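Local coordinates for protein ferulic acid esterase, AmCE1/Fae1A (PDB 5CXX) that probably hydrolyses feruloyl esters as a fungal ferulic acid esterase of the alpha/beta-hydrolase fold, and binds ferulic acid in its pocket, at residues 36-47 / 95-106. Residues are numbered along the deposited sequence; the frame is centred on the assembly and turned at random.
Sequences TETERKMNVILP and IIVLPDVYAPKP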
loop_
_atom_site.group_PDB
_atom_site.type_symbol
_atom_site.label_atom_id
_atom_site.label_comp_id
_atom_site.label_asym_id
_atom_site.label_seq_id
_atom_site.Cartn_x
_atom_site.Cartn_y
_atom_site.Cartn_z
ATOM N N THR A 36 -14.193 11.921 -7.575
ATOM C CA THR A 36 -15.280 11.996 -6.541
ATOM C C THR A 36 -16.146 13.244 -6.677
ATOM O O THR A 36 -17.224 13.351 -6.083
ATOM C CB THR A 36 -14.703 11.990 -5.113
ATOM O OG1 THR A 36 -13.854 13.142 -4.951
ATOM C CG2 THR A 36 -13.837 10.701 -4.885
ATOM N N GLU A 37 -15.697 14.186 -7.481
ATOM C CA GLU A 37 -16.301 15.539 -7.613
ATOM C C GLU A 37 -16.379 16.242 -6.264
ATOM O O GLU A 37 -17.305 17.007 -6.011
ATOM C CB GLU A 37 -17.669 15.489 -8.309
ATOM C CG GLU A 37 -17.521 14.819 -9.697
ATOM C CD GLU A 37 -18.779 14.863 -10.543
ATOM O OE1 GLU A 37 -19.675 15.698 -10.320
ATOM O OE2 GLU A 37 -18.918 13.995 -11.445
ATOM N N THR A 38 -15.343 16.055 -5.451
ATOM C CA THR A 38 -15.262 16.725 -4.161
ATOM C C THR A 38 -13.819 17.077 -3.836
ATOM O O THR A 38 -12.895 16.552 -4.439
ATOM C CB THR A 38 -15.788 15.830 -3.021
ATOM O OG1 THR A 38 -14.989 14.659 -2.963
ATOM C CG2 THR A 38 -17.251 15.453 -3.248
ATOM N N GLU A 39 -13.702 17.992 -2.877
ATOM C CA GLU A 39 -12.396 18.220 -2.233
ATOM C C GLU A 39 -12.031 17.064 -1.319
ATOM O O GLU A 39 -12.873 16.579 -0.547
ATOM C CB GLU A 39 -12.407 19.525 -1.420
ATOM C CG GLU A 39 -12.681 20.782 -2.225
ATOM C CD GLU A 39 -11.466 21.330 -2.982
ATOM O OE1 GLU A 39 -10.334 20.879 -2.733
ATOM O OE2 GLU A 39 -11.643 22.244 -3.826
ATOM N N ARG A 40 -10.814 16.554 -1.481
ATOM C CA ARG A 40 -10.342 15.419 -0.698
ATOM C C ARG A 40 -9.050 15.772 0.035
ATOM O O ARG A 40 -8.474 16.835 -0.189
ATOM C CB ARG A 40 -10.120 14.202 -1.599
ATOM C CG ARG A 40 -11.223 13.967 -2.617
ATOM C CD ARG A 40 -11.074 12.611 -3.286
ATOM N NE ARG A 40 -11.416 11.515 -2.383
ATOM C CZ ARG A 40 -10.533 10.656 -1.884
ATOM N NH1 ARG A 40 -9.249 10.761 -2.199
ATOM N NH2 ARG A 40 -10.933 9.689 -1.069
ATOM N N LYS A 41 -8.601 14.878 0.910
ATOM C CA LYS A 41 -7.357 15.103 1.664
ATOM C C LYS A 41 -6.398 13.943 1.490
ATOM O O LYS A 41 -6.827 12.793 1.318
ATOM C CB LYS A 41 -7.652 15.253 3.151
ATOM C CG LYS A 41 -8.471 16.641 3.447
ATOM C CD LYS A 41 -8.714 16.899 4.925
ATOM C CE LYS A 41 -9.199 18.335 5.179
ATOM N NZ LYS A 41 -10.042 18.800 4.063
ATOM N N MET A 42 -5.099 14.263 1.540
ATOM C CA MET A 42 -4.065 13.207 1.604
ATOM C C MET A 42 -2.915 13.782 2.447
ATOM O O MET A 42 -2.730 15.002 2.490
ATOM C CB MET A 42 -3.503 12.783 0.209
ATOM C CG MET A 42 -2.949 13.976 -0.590
ATOM S SD MET A 42 -2.614 13.269 -2.237
ATOM C CE MET A 42 -2.107 14.766 -3.146
ATOM N N ASN A 43 -2.129 12.902 3.099
ATOM C CA ASN A 43 -0.881 13.373 3.693
ATOM C C ASN A 43 0.247 13.187 2.720
ATOM O O ASN A 43 0.406 12.121 2.097
ATOM C CB ASN A 43 -0.562 12.608 4.957
ATOM C CG ASN A 43 -1.487 13.012 6.093
ATOM O OD1 ASN A 43 -1.550 14.185 6.455
ATOM N ND2 ASN A 43 -2.242 12.051 6.632
ATOM N N VAL A 44 1.055 14.228 2.622
ATOM C CA VAL A 44 2.317 14.137 1.908
ATOM C C VAL A 44 3.459 14.245 2.919
ATOM O O VAL A 44 3.539 15.220 3.669
ATOM C CB VAL A 44 2.425 15.232 0.830
ATOM C CG1 VAL A 44 3.803 15.176 0.118
ATOM C CG2 VAL A 44 1.307 15.029 -0.207
ATOM N N ILE A 45 4.357 13.269 2.866
ATOM C CA ILE A 45 5.499 13.202 3.790
ATOM C C ILE A 45 6.776 13.337 2.946
ATOM O O ILE A 45 7.199 12.372 2.282
ATOM C CB ILE A 45 5.447 11.893 4.563
ATOM C CG1 ILE A 45 4.126 11.756 5.359
ATOM C CG2 ILE A 45 6.723 11.775 5.464
ATOM C CD1 ILE A 45 3.785 10.218 5.615
ATOM N N LEU A 46 7.335 14.538 2.930
ATOM C CA LEU A 46 8.584 14.778 2.193
ATOM C C LEU A 46 9.770 14.262 2.976
ATOM O O LEU A 46 9.751 14.286 4.187
ATOM C CB LEU A 46 8.733 16.271 1.918
ATOM C CG LEU A 46 7.590 16.830 1.049
ATOM C CD1 LEU A 46 7.694 18.367 0.937
ATOM C CD2 LEU A 46 7.444 16.141 -0.373
ATOM N N PRO A 47 10.819 13.817 2.274
ATOM C CA PRO A 47 11.973 13.258 2.979
ATOM C C PRO A 47 12.700 14.362 3.758
ATOM O O PRO A 47 12.590 15.535 3.444
ATOM C CB PRO A 47 12.846 12.695 1.848
ATOM C CG PRO A 47 12.520 13.586 0.682
ATOM C CD PRO A 47 10.971 13.728 0.820
ATOM N N ILE A 95 9.498 10.062 -1.152
ATOM C CA ILE A 95 8.282 10.772 -0.704
ATOM C C ILE A 95 7.219 9.726 -0.362
ATOM O O ILE A 95 7.051 8.768 -1.140
ATOM C CB ILE A 95 7.773 11.673 -1.836
ATOM C CG1 ILE A 95 8.791 12.848 -2.089
ATOM C CG2 ILE A 95 6.391 12.222 -1.490
ATOM C CD1 ILE A 95 8.448 13.600 -3.374
ATOM N N ILE A 96 6.539 9.869 0.769
ATOM C CA ILE A 96 5.475 8.934 1.140
ATOM C C ILE A 96 4.147 9.697 1.093
ATOM O O ILE A 96 4.029 10.811 1.644
ATOM C CB ILE A 96 5.697 8.409 2.581
ATOM C CG1 ILE A 96 7.055 7.673 2.705
ATOM C CG2 ILE A 96 4.502 7.419 2.989
ATOM C CD1 ILE A 96 7.341 7.479 4.216
ATOM N N VAL A 97 3.166 9.129 0.393
ATOM C CA VAL A 97 1.821 9.730 0.304
ATOM C C VAL A 97 0.815 8.796 0.963
ATOM O O VAL A 97 0.771 7.609 0.644
ATOM C CB VAL A 97 1.450 9.994 -1.179
ATOM C CG1 VAL A 97 -0.023 10.560 -1.309
ATOM C CG2 VAL A 97 2.476 10.984 -1.837
ATOM N N LEU A 98 0.014 9.339 1.872
ATOM C CA LEU A 98 -1.075 8.561 2.535
ATOM C C LEU A 98 -2.401 9.125 2.038
ATOM O O LEU A 98 -2.881 10.178 2.511
ATOM C CB LEU A 98 -1.021 8.667 4.058
ATOM C CG LEU A 98 0.345 8.445 4.708
ATOM C CD1 LEU A 98 0.198 8.528 6.250
ATOM C CD2 LEU A 98 0.917 7.083 4.252
ATOM N N PRO A 99 -3.022 8.460 1.061
ATOM C CA PRO A 99 -4.319 8.947 0.563
ATOM C C PRO A 99 -5.464 8.571 1.509
ATOM O O PRO A 99 -5.332 7.732 2.387
ATOM C CB PRO A 99 -4.517 8.204 -0.765
ATOM C CG PRO A 99 -3.091 7.707 -1.138
ATOM C CD PRO A 99 -2.495 7.347 0.236
ATOM N N ASP A 100 -6.589 9.253 1.258
ATOM C CA ASP A 100 -7.891 8.727 1.687
ATOM C C ASP A 100 -8.378 7.799 0.591
ATOM O O ASP A 100 -8.573 8.237 -0.562
ATOM C CB ASP A 100 -8.834 9.926 1.894
ATOM C CG ASP A 100 -10.268 9.507 2.210
ATOM O OD1 ASP A 100 -10.568 8.287 2.212
ATOM O OD2 ASP A 100 -11.074 10.466 2.469
ATOM N N VAL A 101 -8.431 6.504 0.883
ATOM C CA VAL A 101 -8.644 5.484 -0.152
ATOM C C VAL A 101 -10.130 5.326 -0.503
ATOM O O VAL A 101 -10.460 4.748 -1.542
ATOM C CB VAL A 101 -8.086 4.110 0.323
ATOM C CG1 VAL A 101 -8.140 3.032 -0.828
ATOM C CG2 VAL A 101 -6.650 4.352 0.768
ATOM N N TYR A 102 -11.007 5.902 0.322
ATOM C CA TYR A 102 -12.453 5.718 0.040
ATOM C C TYR A 102 -12.879 6.838 -0.896
ATOM O O TYR A 102 -13.103 7.986 -0.488
ATOM C CB TYR A 102 -13.268 5.731 1.348
ATOM C CG TYR A 102 -14.759 5.545 1.071
ATOM C CD1 TYR A 102 -15.192 4.405 0.358
ATOM C CD2 TYR A 102 -15.695 6.511 1.460
ATOM C CE1 TYR A 102 -16.533 4.265 0.046
ATOM C CE2 TYR A 102 -17.071 6.359 1.159
ATOM C CZ TYR A 102 -17.472 5.248 0.450
ATOM O OH TYR A 102 -18.793 5.109 0.183
ATOM N N ALA A 103 -12.975 6.496 -2.195
ATOM C CA ALA A 103 -13.209 7.504 -3.234
ATOM C C ALA A 103 -14.426 7.189 -4.088
ATOM O O ALA A 103 -14.319 6.947 -5.279
ATOM C CB ALA A 103 -11.922 7.591 -4.135
ATOM N N PRO A 104 -15.617 7.192 -3.513
ATOM C CA PRO A 104 -16.838 6.865 -4.259
ATOM C C PRO A 104 -17.203 7.928 -5.279
ATOM O O PRO A 104 -17.046 9.157 -5.038
ATOM C CB PRO A 104 -17.934 6.820 -3.134
ATOM C CG PRO A 104 -17.381 7.877 -2.116
ATOM C CD PRO A 104 -15.870 7.563 -2.107
ATOM N N LYS A 105 -17.769 7.470 -6.406
ATOM C CA LYS A 105 -18.434 8.347 -7.371
ATOM C C LYS A 105 -19.591 9.083 -6.677
ATOM O O LYS A 105 -20.213 8.473 -5.828
ATOM C CB LYS A 105 -18.976 7.506 -8.520
ATOM C CG LYS A 105 -17.876 6.696 -9.241
ATOM C CD LYS A 105 -18.540 5.900 -10.392
ATOM C CE LYS A 105 -17.665 5.898 -11.664
ATOM N NZ LYS A 105 -16.396 5.111 -11.543
ATOM N N PRO A 106 -19.950 10.306 -7.076
ATOM C CA PRO A 106 -21.143 10.921 -6.439
ATOM C C PRO A 106 -22.381 10.084 -6.564
ATOM O O PRO A 106 -22.615 9.430 -7.608
ATOM C CB PRO A 106 -21.364 12.235 -7.211
ATOM C CG PRO A 106 -20.050 12.525 -7.765
ATOM C CD PRO A 106 -19.272 11.251 -7.985
HETATM O O HOH W 1 -18.093 11.518 -4.201
HETATM O O HOH W 2 -13.962 11.178 -1.070
HETATM O O HOH W 3 -6.428 11.204 -0.944
HETATM O O HOH W 4 -10.739 12.973 1.582
#
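Ile45 reaches across to Ile96 and Leu98 with its terminal methyl: CG1 lies beside the backbone N (chi1 -59°), and CD1 settles 3.9 Å from CG2 of Ile96 and 4.0 Å from CG of Leu98. On the other face of the sheet, where helix 125-140 packs, SD of Met42 rests 3.9 Å from CG1 of Val97. Between these faces the strands run antiparallel, with Asn43–Leu98 and Ile45–Ile96 as hydrogen-bonded pairs. The side-chain ND2 of Asn43 hydrogen-bonds OD1 of Asp70.

Past Pro99 the backbones diverge, and the Arg40 side chain, with waters, bridges them. It bends at chi3 (72°) and presents the guanidinium end-on to the carbonyl of Asp100, so that both NH1 and NH2 grip one oxygen; Arg40 NH2 to Asp100 O is 2.8 Å. NH2 also donates to Tyr102 O, from above that carbonyl's plane. Ala103 CB lies over one guanidinium face, water 4 over the opposite one. The salt bridge to the Asp100 carboxylate is longer, 3.6 Å from Arg40 NH2 to Asp100 OD1, and OD1 also closes an Asx turn by accepting from Tyr102 N. A leucine in place of Arg40 would probably cost the Asp100 and Tyr102 carbonyls their guanidinium donors and leave the Asp100 carboxylate without this positive partner. Waters 3 and 4 link Lys41 to Asp100, and water 1 joins Thr36 O to Pro104 O. Strand 38-45 lies between 26-33 and 95-99 and runs antiparallel to both, as the second strand does in the otherwise mostly parallel sheet of the alpha/beta-hydrolase fold.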